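Local coordinates for protein PHOX (Pseudomonas fluorescens, PDB 4A9V) that acts as an alkaline phosphatase, hydrolysing phosphate monoesters with an iron-calcium cofactor held in a beta-propeller, at residues E279-M289 with Y299-H309. Sequence-based numbering, arbitrary orientation.
Sequences ETDDGRAVVYM and YKFVSRDKINH. With LI (lithium ion), chain C.
Val287 and Phe301 form a hydrogen-bonded antiparallel pair, Val287 N reaching Phe301 O at 2.8 Å and Phe301 N returning to Val287 O; Met289 and Tyr299 repeat the pattern. Beyond Ser303 the strand turns a corner at Arg304 and Asp305, and the Ser303 side chain takes over part of the pairing. With chi1 at 68°, Ser303 OG sits between its own backbone N and carbonyl carbon, where it accepts from Ala285 N (2.9 Å) and donates to Asp305 O, bridging the two backbones across the bend. Farther on, Ile307 N resumes direct backbone bonding with Gly283 O.

The strands belong to a beta hairpin in an antiparallel sheet of the propeller, flanked by strands 276-279 and 322-329. On one of its faces Lys300 runs extended alongside Tyr288, CG lying 3.7 Å from Tyr288 CE1; water 3 links their polar ends, which also bond to His439. On the other, Met289 CE lies against Phe301 CB.

Charged groups gather at the open end of the hairpin, beside the type I turn from Thr280 to Gly283. Arg284 bends at chi3 (-63°), bringing NH1 to Ser303 O at 3.1 Å while Val302 CG1 covers one guanidinium face and NE pairs with Asp282 OD1. His309 NE2 points almost straight (178°) at Glu279 OE2, 3.0 Å away, in the imidazole plane, and on the carboxylate's syn side but tilted out of its plane. A lithium ion is modelled against the same carboxylate, too close to Glu279 CD for its coordination to be trusted.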
loop_
_atom_site.group_PDB
_atom_site.type_symbol
_atom_site.label_atom_id
_atom_site.label_comp_id
_atom_site.label_asym_id
_atom_site.label_seq_id
_atom_site.Cartn_x
_atom_site.Cartn_y
_atom_site.Cartn_z
ATOM N N GLU A 279 11.934 -1.579 -15.224
ATOM C CA GLU A 279 13.329 -1.688 -15.603
ATOM C C GLU A 279 13.569 -0.724 -16.752
ATOM O O GLU A 279 12.755 -0.630 -17.668
ATOM C CB GLU A 279 13.631 -3.131 -16.028
ATOM C CG GLU A 279 15.097 -3.446 -16.317
ATOM C CD GLU A 279 15.374 -4.932 -16.566
ATOM O OE1 GLU A 279 14.457 -5.773 -16.470
ATOM O OE2 GLU A 279 16.554 -5.287 -16.765
ATOM N N THR A 280 14.678 0.013 -16.698
ATOM C CA THR A 280 15.071 0.855 -17.829
ATOM C C THR A 280 15.479 -0.008 -19.026
ATOM O O THR A 280 15.765 -1.198 -18.884
ATOM C CB THR A 280 16.254 1.768 -17.476
ATOM O OG1 THR A 280 17.422 0.966 -17.312
ATOM C CG2 THR A 280 15.990 2.578 -16.223
ATOM N N ASP A 281 15.540 0.599 -20.202
ATOM C CA ASP A 281 15.982 -0.137 -21.373
ATOM C C ASP A 281 17.407 -0.669 -21.192
ATOM O O ASP A 281 17.733 -1.747 -21.683
ATOM C CB ASP A 281 15.909 0.737 -22.618
ATOM C CG ASP A 281 14.491 0.933 -23.125
ATOM O OD1 ASP A 281 13.519 0.469 -22.485
ATOM O OD2 ASP A 281 14.350 1.533 -24.210
ATOM N N ASP A 282 18.244 0.061 -20.459
ATOM C CA ASP A 282 19.597 -0.408 -20.204
ATOM C C ASP A 282 19.749 -1.227 -18.924
ATOM O O ASP A 282 20.850 -1.663 -18.600
ATOM C CB ASP A 282 20.620 0.737 -20.274
ATOM C CG ASP A 282 20.540 1.710 -19.101
ATOM O OD1 ASP A 282 19.673 1.572 -18.225
ATOM O OD2 ASP A 282 21.339 2.674 -19.097
ATOM N N GLY A 283 18.629 -1.649 -18.347
ATOM C CA GLY A 283 18.630 -2.756 -17.400
ATOM C C GLY A 283 18.667 -2.381 -15.924
ATOM O O GLY A 283 18.852 -3.252 -15.078
ATOM N N ARG A 284 18.504 -1.101 -15.604
ATOM C CA ARG A 284 18.502 -0.650 -14.219
ATOM C C ARG A 284 17.117 -0.752 -13.612
ATOM O O ARG A 284 16.118 -0.691 -14.314
ATOM C CB ARG A 284 19.027 0.782 -14.150
ATOM C CG ARG A 284 20.466 0.878 -14.632
ATOM C CD ARG A 284 20.998 2.297 -14.667
ATOM N NE ARG A 284 20.286 3.155 -15.600
ATOM C CZ ARG A 284 19.929 4.398 -15.292
ATOM N NH1 ARG A 284 20.159 4.861 -14.069
ATOM N NH2 ARG A 284 19.321 5.167 -16.177
ATOM N N ALA A 285 17.063 -0.911 -12.295
ATOM C CA ALA A 285 15.787 -1.006 -11.599
ATOM C C ALA A 285 15.128 0.358 -11.474
ATOM O O ALA A 285 15.792 1.362 -11.218
ATOM C CB ALA A 285 15.982 -1.624 -10.223
ATOM N N VAL A 286 13.809 0.357 -11.609
ATOM C CA VAL A 286 12.985 1.541 -11.417
ATOM C C VAL A 286 11.895 1.192 -10.410
ATOM O O VAL A 286 11.296 0.118 -10.475
ATOM C CB VAL A 286 12.354 1.985 -12.759
ATOM C CG1 VAL A 286 11.441 3.185 -12.571
ATOM C CG2 VAL A 286 13.446 2.279 -13.781
ATOM N N VAL A 287 11.679 2.094 -9.461
ATOM C CA VAL A 287 10.635 1.914 -8.455
ATOM C C VAL A 287 9.771 3.171 -8.393
ATOM O O VAL A 287 10.246 4.231 -7.991
ATOM C CB VAL A 287 11.224 1.630 -7.058
ATOM C CG1 VAL A 287 10.106 1.265 -6.095
ATOM C CG2 VAL A 287 12.294 0.546 -7.114
ATOM N N TYR A 288 8.528 3.077 -8.860
ATOM C CA TYR A 288 7.577 4.193 -8.754
ATOM C C TYR A 288 6.847 4.125 -7.412
ATOM O O TYR A 288 6.461 3.041 -6.967
ATOM C CB TYR A 288 6.549 4.144 -9.894
ATOM C CG TYR A 288 7.129 4.328 -11.276
ATOM C CD1 TYR A 288 7.445 5.589 -11.748
ATOM C CD2 TYR A 288 7.264 3.255 -12.143
ATOM C CE1 TYR A 288 7.922 5.772 -13.034
ATOM C CE2 TYR A 288 7.744 3.422 -13.431
ATOM C CZ TYR A 288 8.050 4.692 -13.882
ATOM O OH TYR A 288 8.523 4.890 -15.162
ATOM N N MET A 289 6.661 5.273 -6.765
ATOM C CA MET A 289 6.189 5.325 -5.385
ATOM C C MET A 289 5.260 6.514 -5.161
ATOM O O MET A 289 5.650 7.656 -5.393
ATOM C CB MET A 289 7.378 5.465 -4.435
ATOM C CG MET A 289 8.289 4.255 -4.413
ATOM S SD MET A 289 9.760 4.504 -3.401
ATOM C CE MET A 289 10.682 5.641 -4.439
ATOM N N TYR A 299 6.766 9.823 -6.711
ATOM C CA TYR A 299 8.222 9.700 -6.774
ATOM C C TYR A 299 8.644 8.526 -7.668
ATOM O O TYR A 299 7.854 7.630 -7.977
ATOM C CB TYR A 299 8.812 9.501 -5.370
ATOM C CG TYR A 299 8.566 10.644 -4.414
ATOM C CD1 TYR A 299 7.346 10.779 -3.755
ATOM C CD2 TYR A 299 9.581 11.535 -4.089
ATOM C CE1 TYR A 299 7.132 11.806 -2.850
ATOM C CE2 TYR A 299 9.383 12.543 -3.162
ATOM C CZ TYR A 299 8.161 12.680 -2.554
ATOM O OH TYR A 299 8.001 13.694 -1.637
ATOM N N LYS A 300 9.922 8.511 -8.033
ATOM C CA LYS A 300 10.501 7.477 -8.890
ATOM C C LYS A 300 11.970 7.321 -8.513
ATOM O O LYS A 300 12.727 8.284 -8.562
ATOM C CB LYS A 300 10.379 7.897 -10.355
ATOM C CG LYS A 300 11.046 6.987 -11.365
ATOM C CD LYS A 300 11.124 7.717 -12.700
ATOM C CE LYS A 300 11.691 6.868 -13.824
ATOM N NZ LYS A 300 11.838 7.683 -15.062
ATOM N N PHE A 301 12.374 6.103 -8.185
ATOM C CA PHE A 301 13.775 5.800 -7.932
ATOM C C PHE A 301 14.325 5.002 -9.103
ATOM O O PHE A 301 13.673 4.082 -9.596
ATOM C CB PHE A 301 13.913 4.981 -6.649
ATOM C CG PHE A 301 15.324 4.541 -6.363
ATOM C CD1 PHE A 301 16.240 5.410 -5.792
ATOM C CD2 PHE A 301 15.740 3.262 -6.693
ATOM C CE1 PHE A 301 17.547 5.013 -5.575
ATOM C CE2 PHE A 301 17.031 2.848 -6.428
ATOM C CZ PHE A 301 17.938 3.726 -5.867
ATOM N N VAL A 302 15.528 5.354 -9.539
ATOM C CA VAL A 302 16.220 4.593 -10.579
ATOM C C VAL A 302 17.593 4.178 -10.063
ATOM O O VAL A 302 18.367 5.019 -9.616
ATOM C CB VAL A 302 16.396 5.415 -11.870
ATOM C CG1 VAL A 302 17.064 4.568 -12.940
ATOM C CG2 VAL A 302 15.052 5.958 -12.345
ATOM N N SER A 303 17.875 2.880 -10.062
ATOM C CA SER A 303 19.122 2.395 -9.488
ATOM C C SER A 303 20.328 2.841 -10.302
ATOM O O SER A 303 20.249 3.062 -11.510
ATOM C CB SER A 303 19.109 0.870 -9.332
ATOM O OG SER A 303 19.115 0.198 -10.573
ATOM N N ARG A 304 21.471 2.878 -9.634
ATOM C CA ARG A 304 22.754 3.089 -10.292
ATOM C C ARG A 304 23.131 1.888 -11.145
ATOM O O ARG A 304 23.566 2.041 -12.283
ATOM C CB ARG A 304 23.833 3.325 -9.235
ATOM C CG ARG A 304 25.233 3.558 -9.789
ATOM C CD ARG A 304 26.285 3.490 -8.691
ATOM N NE ARG A 304 26.360 2.148 -8.123
ATOM C CZ ARG A 304 27.003 1.836 -7.003
ATOM N NH1 ARG A 304 27.562 2.782 -6.260
ATOM N NH2 ARG A 304 27.005 0.577 -6.586
ATOM N N ASP A 305 22.989 0.694 -10.572
ATOM C CA ASP A 305 23.487 -0.526 -11.184
ATOM C C ASP A 305 22.400 -1.211 -12.004
ATOM O O ASP A 305 21.205 -1.131 -11.705
ATOM C CB ASP A 305 23.984 -1.477 -10.097
ATOM C CG ASP A 305 25.017 -0.837 -9.196
ATOM O OD1 ASP A 305 25.892 -0.107 -9.708
ATOM O OD2 ASP A 305 24.968 -1.085 -7.971
ATOM N N LYS A 306 22.840 -1.942 -13.016
ATOM C CA LYS A 306 21.969 -2.851 -13.732
ATOM C C LYS A 306 21.567 -4.009 -12.836
ATOM O O LYS A 306 22.376 -4.515 -12.048
ATOM C CB LYS A 306 22.664 -3.373 -14.993
ATOM C CG LYS A 306 22.948 -2.293 -16.020
ATOM C CD LYS A 306 23.699 -2.846 -17.216
ATOM C CE LYS A 306 23.964 -1.759 -18.245
ATOM N NZ LYS A 306 23.835 -0.384 -17.685
ATOM N N ILE A 307 20.332 -4.464 -13.000
ATOM C CA ILE A 307 19.892 -5.696 -12.372
ATOM C C ILE A 307 20.685 -6.860 -12.940
ATOM O O ILE A 307 20.774 -7.029 -14.155
ATOM C CB ILE A 307 18.400 -5.945 -12.638
ATOM C CG1 ILE A 307 17.551 -4.798 -12.089
ATOM C CG2 ILE A 307 17.962 -7.280 -12.066
ATOM C CD1 ILE A 307 16.141 -4.778 -12.644
ATOM N N ASN A 308 21.224 -7.683 -12.051
ATOM C CA ASN A 308 21.850 -8.929 -12.450
ATOM C C ASN A 308 20.811 -10.042 -12.381
ATOM O O ASN A 308 20.495 -10.541 -11.304
ATOM C CB ASN A 308 23.027 -9.232 -11.524
ATOM C CG ASN A 308 23.854 -10.398 -12.009
ATOM O OD1 ASN A 308 23.329 -11.326 -12.623
ATOM N ND2 ASN A 308 25.149 -10.369 -11.730
ATOM N N HIS A 309 20.183 -10.345 -13.507
ATOM C CA HIS A 309 19.050 -11.268 -13.505
ATOM C C HIS A 309 19.463 -12.677 -13.169
ATOM O O HIS A 309 18.721 -13.396 -12.499
ATOM C CB HIS A 309 18.315 -11.226 -14.835
ATOM C CG HIS A 309 17.502 -9.975 -15.032
ATOM N ND1 HIS A 309 16.331 -9.762 -14.396
ATOM C CD2 HIS A 309 17.778 -8.820 -15.745
ATOM C CE1 HIS A 309 15.851 -8.558 -14.746
ATOM N NE2 HIS A 309 16.746 -7.971 -15.549
HETATM LI LI LI C . 15.084 -5.086 -18.137
HETATM O O HOH W 1 14.448 -3.453 -20.002
HETATM O O HOH W 2 19.512 -5.768 -16.237
HETATM O O HOH W 3 9.174 7.422 -16.306
HETATM O O HOH W 4 16.347 -7.015 -19.121
#